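Local coordinates for ABC transporter binding protein AcbH (Actinoplanes, PDB 3OO8), which serves as an extracellular solute receptor of an ABC transporter and binds beta-D-galactopyranose as its exclusively preferred sugar, at residues N76-T81 / G101-I106; Q228-A233 / Q388-Q393; G344-T349 / I353-V358. The protein carries 2 engineered substitutions. One frame throughout, in Å; residues are numbered along the deposited sequence.

In the fold
From the N terminus, contact 1 comes first: the last turn of helix 67-79 meets the loop after helix 92-99, closing a short excursion that holds strand 85-89 and helix 92-99. Much later, helix 220-232 opens contact 2, which is completed only when helix 377-392 arrives some 155 residues on. Contact 3 is nested inside that long loop; it folds the segment 344-349 back onto the beginning of helix 352-363. Contacts 1 and 2 lie on opposite sides of the centre of the chain, their own centres about 41 Å apart. None of the three touches another: contact 1 ties a helix to a neighbouring loop, contact 2 joins two helices, and contact 3 fastens a loop.

Contact 1 (N76-T81 / G101-I106); sequences NYLQGT and GLLTPI
L102 and L78 carry most of this contact, one from the loop that follows helix 92-99 and the other from the last turn of helix 67-79. A methyl of the loop leucine, L102 CD1, comes up to the base of the helical one at L78 CB, 4.0 Å away. Q79 adds its aliphatic stem: Q79 CG lies 3.8 Å from L102 CD2 and 4.0 Å from L102 CD1, and is thus met by both methyls of the leucine fork. The Q79 amide bonds back to its own helix, NE2 to the carbonyl of S75, while its hydrocarbon stem meets the loop. The first torsion of L102 sets CG beside the backbone N (chi1 -62°), and from there the fork reaches the helix end.

In this lobe of the class 2 solute-binding-protein fold, helix 67-79 leads into strand 85-89, which pairs parallel with 30-34, and helix 92-99 follows it, ending in a Schellman motif at G101 whose positive phi turns the chain into L102. The loop itself hydrogen-bonds to L305 and K307. Of the residues known to bind beta-D-galactose, H67 and Q71 belong to the first helix and R93 to the second, although no sugar is bound to this chain; the R93 side chain lies about 8 Å from that of L78.

Deeper in, L78 CD2 touches L103 CD2 at 4.1 Å, and F97 packs against L78, L102 and L103 alike. The backbones meet through a water, which donates to L78 O at 2.7 Å and to L102 O at 2.9 Å.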
# COMPACT_ATOMS: atom_id res chain seq x y z
N ASN A 76 -23.31 -1.00 3.04
CA ASN A 76 -24.73 -0.87 2.66
C ASN A 76 -24.93 -1.36 1.23
O ASN A 76 -25.91 -2.05 0.91
CB ASN A 76 -25.18 0.59 2.74
CG ASN A 76 -26.65 0.78 2.39
OD1 ASN A 76 -27.53 0.11 2.95
ND2 ASN A 76 -26.93 1.70 1.48
N TYR A 77 -23.97 -1.01 0.37
CA TYR A 77 -23.98 -1.43 -1.03
C TYR A 77 -23.99 -2.94 -1.20
O TYR A 77 -24.80 -3.48 -1.96
CB TYR A 77 -22.79 -0.79 -1.75
CG TYR A 77 -22.48 -1.35 -3.13
CD1 TYR A 77 -23.16 -0.89 -4.26
CD2 TYR A 77 -21.46 -2.29 -3.30
CE1 TYR A 77 -22.85 -1.41 -5.54
CE2 TYR A 77 -21.15 -2.77 -4.56
CZ TYR A 77 -21.84 -2.34 -5.67
OH TYR A 77 -21.50 -2.83 -6.93
N LEU A 78 -23.11 -3.64 -0.48
CA LEU A 78 -23.04 -5.09 -0.56
C LEU A 78 -24.30 -5.74 -0.00
O LEU A 78 -24.70 -6.83 -0.43
CB LEU A 78 -21.81 -5.58 0.22
CG LEU A 78 -20.48 -5.18 -0.43
CD1 LEU A 78 -19.31 -5.47 0.49
CD2 LEU A 78 -20.32 -5.91 -1.77
N GLN A 79 -24.94 -5.08 0.95
CA GLN A 79 -26.12 -5.69 1.58
C GLN A 79 -27.42 -5.43 0.83
O GLN A 79 -28.43 -6.09 1.10
CB GLN A 79 -26.23 -5.24 3.03
CG GLN A 79 -25.01 -5.67 3.82
CD GLN A 79 -25.10 -5.35 5.29
OE1 GLN A 79 -25.88 -5.96 6.02
NE2 GLN A 79 -24.28 -4.41 5.74
N GLY A 80 -27.39 -4.50 -0.11
CA GLY A 80 -28.56 -4.15 -0.90
C GLY A 80 -28.72 -4.96 -2.16
O GLY A 80 -29.03 -6.16 -2.13
N THR A 81 -28.51 -4.31 -3.29
CA THR A 81 -28.62 -4.96 -4.59
C THR A 81 -27.38 -4.56 -5.40
O THR A 81 -27.46 -3.79 -6.36
CB THR A 81 -29.92 -4.54 -5.30
OG1 THR A 81 -29.94 -3.12 -5.47
CG2 THR A 81 -31.16 -4.93 -4.46
N GLY A 101 -20.11 -12.94 5.17
CA GLY A 101 -20.90 -13.64 4.18
C GLY A 101 -21.38 -12.76 3.04
O GLY A 101 -22.32 -13.11 2.35
N LEU A 102 -20.74 -11.60 2.86
CA LEU A 102 -21.17 -10.67 1.81
C LEU A 102 -20.52 -10.89 0.45
O LEU A 102 -20.92 -10.26 -0.53
CB LEU A 102 -20.92 -9.21 2.23
CG LEU A 102 -21.68 -8.73 3.47
CD1 LEU A 102 -21.36 -7.25 3.78
CD2 LEU A 102 -23.15 -8.94 3.26
N LEU A 103 -19.51 -11.75 0.40
CA LEU A 103 -18.73 -11.98 -0.82
C LEU A 103 -18.74 -13.41 -1.27
O LEU A 103 -18.67 -14.32 -0.46
CB LEU A 103 -17.29 -11.53 -0.61
CG LEU A 103 -17.07 -10.10 -0.12
CD1 LEU A 103 -15.58 -9.86 -0.03
CD2 LEU A 103 -17.72 -9.06 -1.04
N THR A 104 -18.82 -13.62 -2.59
CA THR A 104 -18.77 -14.97 -3.14
C THR A 104 -17.32 -15.40 -3.24
O THR A 104 -16.49 -14.66 -3.77
CB THR A 104 -19.43 -14.97 -4.54
OG1 THR A 104 -20.83 -14.76 -4.36
CG2 THR A 104 -19.24 -16.30 -5.24
N PRO A 105 -16.96 -16.58 -2.70
CA PRO A 105 -15.60 -17.04 -2.87
C PRO A 105 -15.31 -17.40 -4.33
O PRO A 105 -16.23 -17.81 -5.09
CB PRO A 105 -15.53 -18.28 -1.96
CG PRO A 105 -16.90 -18.79 -1.96
CD PRO A 105 -17.82 -17.59 -2.03
N ILE A 106 -14.06 -17.21 -4.74
CA ILE A 106 -13.67 -17.40 -6.13
C ILE A 106 -12.48 -18.35 -6.28
O ILE A 106 -11.57 -18.14 -7.10
CB ILE A 106 -13.43 -16.04 -6.84
CG1 ILE A 106 -12.48 -15.20 -5.99
CG2 ILE A 106 -14.75 -15.28 -6.97
CD1 ILE A 106 -11.94 -14.01 -6.77
O HOH W 1 -23.24 -8.86 -1.51

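Contact 2 (Q228-A233 / Q388-Q393); sequences QWRELA and QQFIDQ
W229 O takes the amide of A233 at 2.8 Å from A233 N, a regular helical bond at the end of helix 220-232 that holds the turn presenting W229 to F390. The indole NE1 is engaged as well, with the side-chain oxygen of Q236, and this second bond fixes the rotation of the indole. Over one face of the indole, F390 CE2 stands 3.5 Å above the plane and off toward its rim, with W229 CG its closest atom at the same distance. The planes are turned 55° from each other and the ring centroids lie 5.0 Å apart, an oblique meeting of the two rings. F390 CZ also reaches W229 CB, at 3.8 Å.

F390 is sent across by a chi1 of 171°, which places CG opposite the backbone N. At the edge of its ring lies the aliphatic part of R230, with R230 CG 3.9 Å from F390 CZ, while NH1 turns back to a long, weak ion pair with D227. I391 CD1 comes no nearer than 4.5 Å to W229 CZ2. Replacing W229 by an alanine would probably open a gap beneath F390 CE2, take away the support of the phenyl ring on that side, and leave Q236 without its indole partner.

F226 and I399 touch the same phenyl ring. The axes of 228-232 and 388-392 approach to 11.4 Å and cross at -54°, and the large W229 and F390 side chains fill the space between them. This is the helical packing of 220-232 against 377-392, with helices 191-201 and 396-413 beside them, in the class 2 solute-binding fold.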
# COMPACT_ATOMS: atom_id res chain seq x y z
N GLN A 228 12.85 2.34 18.56
CA GLN A 228 13.67 2.44 17.35
C GLN A 228 13.45 3.79 16.69
O GLN A 228 14.37 4.42 16.16
CB GLN A 228 13.34 1.31 16.36
CG GLN A 228 14.47 1.02 15.36
CD GLN A 228 15.43 -0.10 15.78
OE1 GLN A 228 15.18 -0.86 16.73
NE2 GLN A 228 16.50 -0.26 15.01
N TRP A 229 12.21 4.26 16.73
CA TRP A 229 11.87 5.53 16.08
C TRP A 229 12.55 6.69 16.81
O TRP A 229 12.88 7.71 16.19
CB TRP A 229 10.35 5.72 16.06
CG TRP A 229 9.83 6.69 15.03
CD1 TRP A 229 10.49 7.78 14.47
CD2 TRP A 229 8.51 6.72 14.50
NE1 TRP A 229 9.66 8.44 13.61
CE2 TRP A 229 8.43 7.81 13.60
CE3 TRP A 229 7.38 5.90 14.68
CZ2 TRP A 229 7.27 8.12 12.89
CZ3 TRP A 229 6.20 6.21 13.98
CH2 TRP A 229 6.16 7.29 13.07
N ARG A 230 12.75 6.54 18.13
CA ARG A 230 13.47 7.60 18.88
C ARG A 230 14.83 7.82 18.25
O ARG A 230 15.29 8.96 18.14
CB ARG A 230 13.58 7.28 20.38
CG ARG A 230 12.25 7.51 21.09
CD ARG A 230 12.23 7.05 22.54
NE ARG A 230 13.36 7.53 23.34
CZ ARG A 230 14.17 6.73 24.03
NH1 ARG A 230 13.97 5.41 24.05
NH2 ARG A 230 15.16 7.25 24.74
N GLU A 231 15.47 6.73 17.84
CA GLU A 231 16.77 6.86 17.18
C GLU A 231 16.62 7.49 15.80
O GLU A 231 17.30 8.48 15.46
CB GLU A 231 17.49 5.52 17.05
CG GLU A 231 18.76 5.71 16.23
CD GLU A 231 19.67 4.52 16.18
OE1 GLU A 231 19.19 3.37 16.33
OE2 GLU A 231 20.88 4.74 15.96
N LEU A 232 15.71 6.94 15.01
CA LEU A 232 15.45 7.43 13.66
C LEU A 232 15.15 8.93 13.61
O LEU A 232 15.60 9.61 12.68
CB LEU A 232 14.27 6.64 13.02
CG LEU A 232 13.92 6.97 11.56
CD1 LEU A 232 15.02 6.65 10.57
CD2 LEU A 232 12.61 6.29 11.16
N ALA A 233 14.37 9.40 14.57
CA ALA A 233 13.89 10.78 14.60
C ALA A 233 15.04 11.78 14.69
O ALA A 233 14.86 12.94 14.29
CB ALA A 233 12.91 10.98 15.75
N GLN A 388 1.52 11.88 15.86
CA GLN A 388 1.94 13.29 15.85
C GLN A 388 2.42 13.71 17.22
O GLN A 388 3.42 14.43 17.36
CB GLN A 388 0.81 14.20 15.38
CG GLN A 388 0.65 14.21 13.86
CD GLN A 388 -0.58 14.94 13.41
OE1 GLN A 388 -1.55 15.09 14.15
NE2 GLN A 388 -0.55 15.40 12.17
N GLN A 389 1.74 13.21 18.25
CA GLN A 389 2.12 13.50 19.62
C GLN A 389 3.53 12.94 19.92
O GLN A 389 4.37 13.61 20.52
CB GLN A 389 1.03 13.00 20.58
CG GLN A 389 1.25 13.38 22.03
CD GLN A 389 0.06 13.05 22.92
OE1 GLN A 389 -0.94 12.48 22.45
NE2 GLN A 389 0.16 13.37 24.21
N PHE A 390 3.81 11.73 19.43
CA PHE A 390 5.14 11.14 19.57
C PHE A 390 6.21 11.98 18.85
O PHE A 390 7.27 12.29 19.40
CB PHE A 390 5.17 9.70 19.03
CG PHE A 390 6.56 9.14 18.95
CD1 PHE A 390 7.21 8.66 20.10
CD2 PHE A 390 7.26 9.11 17.75
CE1 PHE A 390 8.52 8.14 20.02
CE2 PHE A 390 8.57 8.62 17.68
CZ PHE A 390 9.20 8.13 18.80
N ILE A 391 5.94 12.34 17.60
CA ILE A 391 6.84 13.16 16.81
C ILE A 391 7.15 14.46 17.54
O ILE A 391 8.31 14.86 17.55
CB ILE A 391 6.27 13.43 15.41
CG1 ILE A 391 6.29 12.13 14.59
CG2 ILE A 391 7.05 14.57 14.70
CD1 ILE A 391 5.42 12.15 13.36
N ASP A 392 6.14 15.10 18.14
CA ASP A 392 6.35 16.35 18.91
C ASP A 392 7.28 16.20 20.12
O ASP A 392 7.99 17.14 20.50
CB ASP A 392 5.00 16.87 19.42
CG ASP A 392 4.21 17.60 18.35
OD1 ASP A 392 4.82 18.09 17.38
OD2 ASP A 392 2.97 17.70 18.50
N GLN A 393 7.25 15.03 20.75
CA GLN A 393 8.04 14.75 21.95
C GLN A 393 8.37 13.27 22.02
O GLN A 393 7.66 12.50 22.69
CB GLN A 393 7.26 15.13 23.22
CG GLN A 393 6.79 16.59 23.24
CD GLN A 393 6.42 17.09 24.63
OE1 GLN A 393 6.48 16.35 25.62
NE2 GLN A 393 6.06 18.37 24.72

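Contact 3 (G344-T349 / I353-V358); sequences GLIAPT and IQKKSV. With SO4 (sulfate ion), chain B.
I346 and V358 make the close-packed part of this contact, where the loop 344-349 lies back against the first turns of helix 352-363. The delta methyl I346 CD1 approaches V358 CG1 to 3.9 Å, the two side chains meeting at a slant. From the preceding residue, the backbone carbonyl L345 O faces the same valine and lies 3.8 Å from V358 CG1, so that one methyl is met by both an aliphatic tip and a peptide oxygen. V358 brings this methyl to them by holding CG1 anti to the backbone N (chi1 162°). V339 of strand 339-340 and Y350 also touch V358.

In contrast to the partly buried V358, the solvent side is the exposed pair I346 and K355. I346 CG2 rests 4.0 Å from K355 CG, the isoleucine running across the extended lysine chain at about a right angle, and the meeting involves only the hydrocarbon part of the lysine.

Farther along, T349 and Q354 are related through a water, 2.8 Å from T349 O and 2.7 Å from Q354 OE1, although it has too few protons to serve every acceptor within its reach. The nitrogen end of the amide is also held, NE2 donating to the carbonyls of D338 and D335. On the helix itself, I353 O accepts from S357 N and, at 2.7 Å, from S357 OG, the two donors coming from opposite faces of the carbonyl plane. The side chain of K356 leaves the backbone on the side away from the loop, and its NZ bonds only weakly to a sulfate, probably from the crystallisation liquor, 3.4 Å from O4.

Away from the galactose site, the loop running from strand 339-340 of the mixed sheet folds back on helix 352-363, into which it leads, in the class 2 solute-binding fold.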
# COMPACT_ATOMS: atom_id res chain seq x y z
N GLY A 344 6.45 -11.84 -13.96
CA GLY A 344 7.19 -11.57 -15.19
C GLY A 344 6.61 -10.46 -16.05
O GLY A 344 7.02 -10.27 -17.20
N LEU A 345 5.67 -9.71 -15.51
CA LEU A 345 5.13 -8.63 -16.32
C LEU A 345 5.96 -7.36 -16.19
O LEU A 345 6.07 -6.79 -15.10
CB LEU A 345 3.66 -8.38 -15.97
CG LEU A 345 3.16 -7.09 -16.62
CD1 LEU A 345 3.19 -7.15 -18.16
CD2 LEU A 345 1.75 -6.75 -16.13
N ILE A 346 6.58 -6.95 -17.30
CA ILE A 346 7.22 -5.62 -17.43
C ILE A 346 6.54 -5.02 -18.65
O ILE A 346 6.88 -5.34 -19.79
CB ILE A 346 8.75 -5.75 -17.70
CG1 ILE A 346 9.37 -6.54 -16.56
CG2 ILE A 346 9.43 -4.38 -17.76
CD1 ILE A 346 9.45 -5.69 -15.30
N ALA A 347 5.53 -4.20 -18.40
CA ALA A 347 4.75 -3.61 -19.49
C ALA A 347 5.58 -2.62 -20.31
O ALA A 347 6.49 -1.96 -19.79
CB ALA A 347 3.50 -2.92 -18.93
N PRO A 348 5.26 -2.51 -21.61
CA PRO A 348 6.06 -1.67 -22.51
C PRO A 348 5.99 -0.21 -22.16
O PRO A 348 6.81 0.59 -22.60
CB PRO A 348 5.44 -1.91 -23.89
CG PRO A 348 4.18 -2.69 -23.66
CD PRO A 348 4.28 -3.35 -22.33
N THR A 349 5.00 0.16 -21.37
CA THR A 349 4.85 1.55 -20.97
C THR A 349 5.54 1.90 -19.64
O THR A 349 5.59 3.07 -19.27
CB THR A 349 3.35 1.92 -20.83
OG1 THR A 349 2.71 0.96 -19.98
CG2 THR A 349 2.63 1.93 -22.18
N ILE A 353 11.21 3.67 -12.58
CA ILE A 353 10.69 3.58 -11.22
C ILE A 353 9.74 2.38 -11.15
O ILE A 353 9.83 1.60 -10.21
CB ILE A 353 9.92 4.86 -10.78
CG1 ILE A 353 10.89 6.03 -10.64
CG2 ILE A 353 9.23 4.64 -9.41
CD1 ILE A 353 11.91 5.83 -9.53
N GLN A 354 8.85 2.27 -12.13
CA GLN A 354 7.94 1.09 -12.21
C GLN A 354 8.70 -0.22 -12.37
O GLN A 354 8.37 -1.20 -11.72
CB GLN A 354 6.93 1.26 -13.34
CG GLN A 354 5.84 2.28 -13.00
CD GLN A 354 4.97 2.61 -14.21
OE1 GLN A 354 5.47 3.16 -15.22
NE2 GLN A 354 3.68 2.28 -14.13
N LYS A 355 9.68 -0.25 -13.27
CA LYS A 355 10.43 -1.48 -13.43
C LYS A 355 11.07 -1.92 -12.11
O LYS A 355 11.02 -3.09 -11.76
CB LYS A 355 11.51 -1.28 -14.50
CG LYS A 355 10.86 -1.11 -15.86
CD LYS A 355 11.94 -0.78 -16.89
CE LYS A 355 11.36 -0.77 -18.30
NZ LYS A 355 12.42 -0.44 -19.29
N LYS A 356 11.67 -0.99 -11.37
CA LYS A 356 12.26 -1.36 -10.10
C LYS A 356 11.18 -1.76 -9.08
O LYS A 356 11.38 -2.67 -8.27
CB LYS A 356 13.12 -0.22 -9.59
CG LYS A 356 13.96 -0.64 -8.39
CD LYS A 356 14.99 0.45 -8.05
CE LYS A 356 15.81 0.03 -6.84
NZ LYS A 356 16.64 -1.17 -7.10
N SER A 357 10.03 -1.10 -9.16
CA SER A 357 8.92 -1.40 -8.24
C SER A 357 8.46 -2.85 -8.40
O SER A 357 8.25 -3.56 -7.40
CB SER A 357 7.74 -0.44 -8.49
OG SER A 357 8.11 0.93 -8.23
N VAL A 358 8.35 -3.30 -9.65
CA VAL A 358 7.93 -4.69 -9.93
C VAL A 358 8.94 -5.64 -9.30
O VAL A 358 8.58 -6.64 -8.68
CB VAL A 358 7.93 -4.96 -11.48
CG1 VAL A 358 7.93 -6.49 -11.83
CG2 VAL A 358 6.75 -4.25 -12.11
S SO4 B . 19.01 0.59 -9.86
O1 SO4 B . 18.80 1.13 -8.52
O2 SO4 B . 20.34 0.00 -9.91
O3 SO4 B . 18.90 1.65 -10.86
O4 SO4 B . 18.00 -0.43 -10.16
O HOH W 2 4.37 4.54 -17.23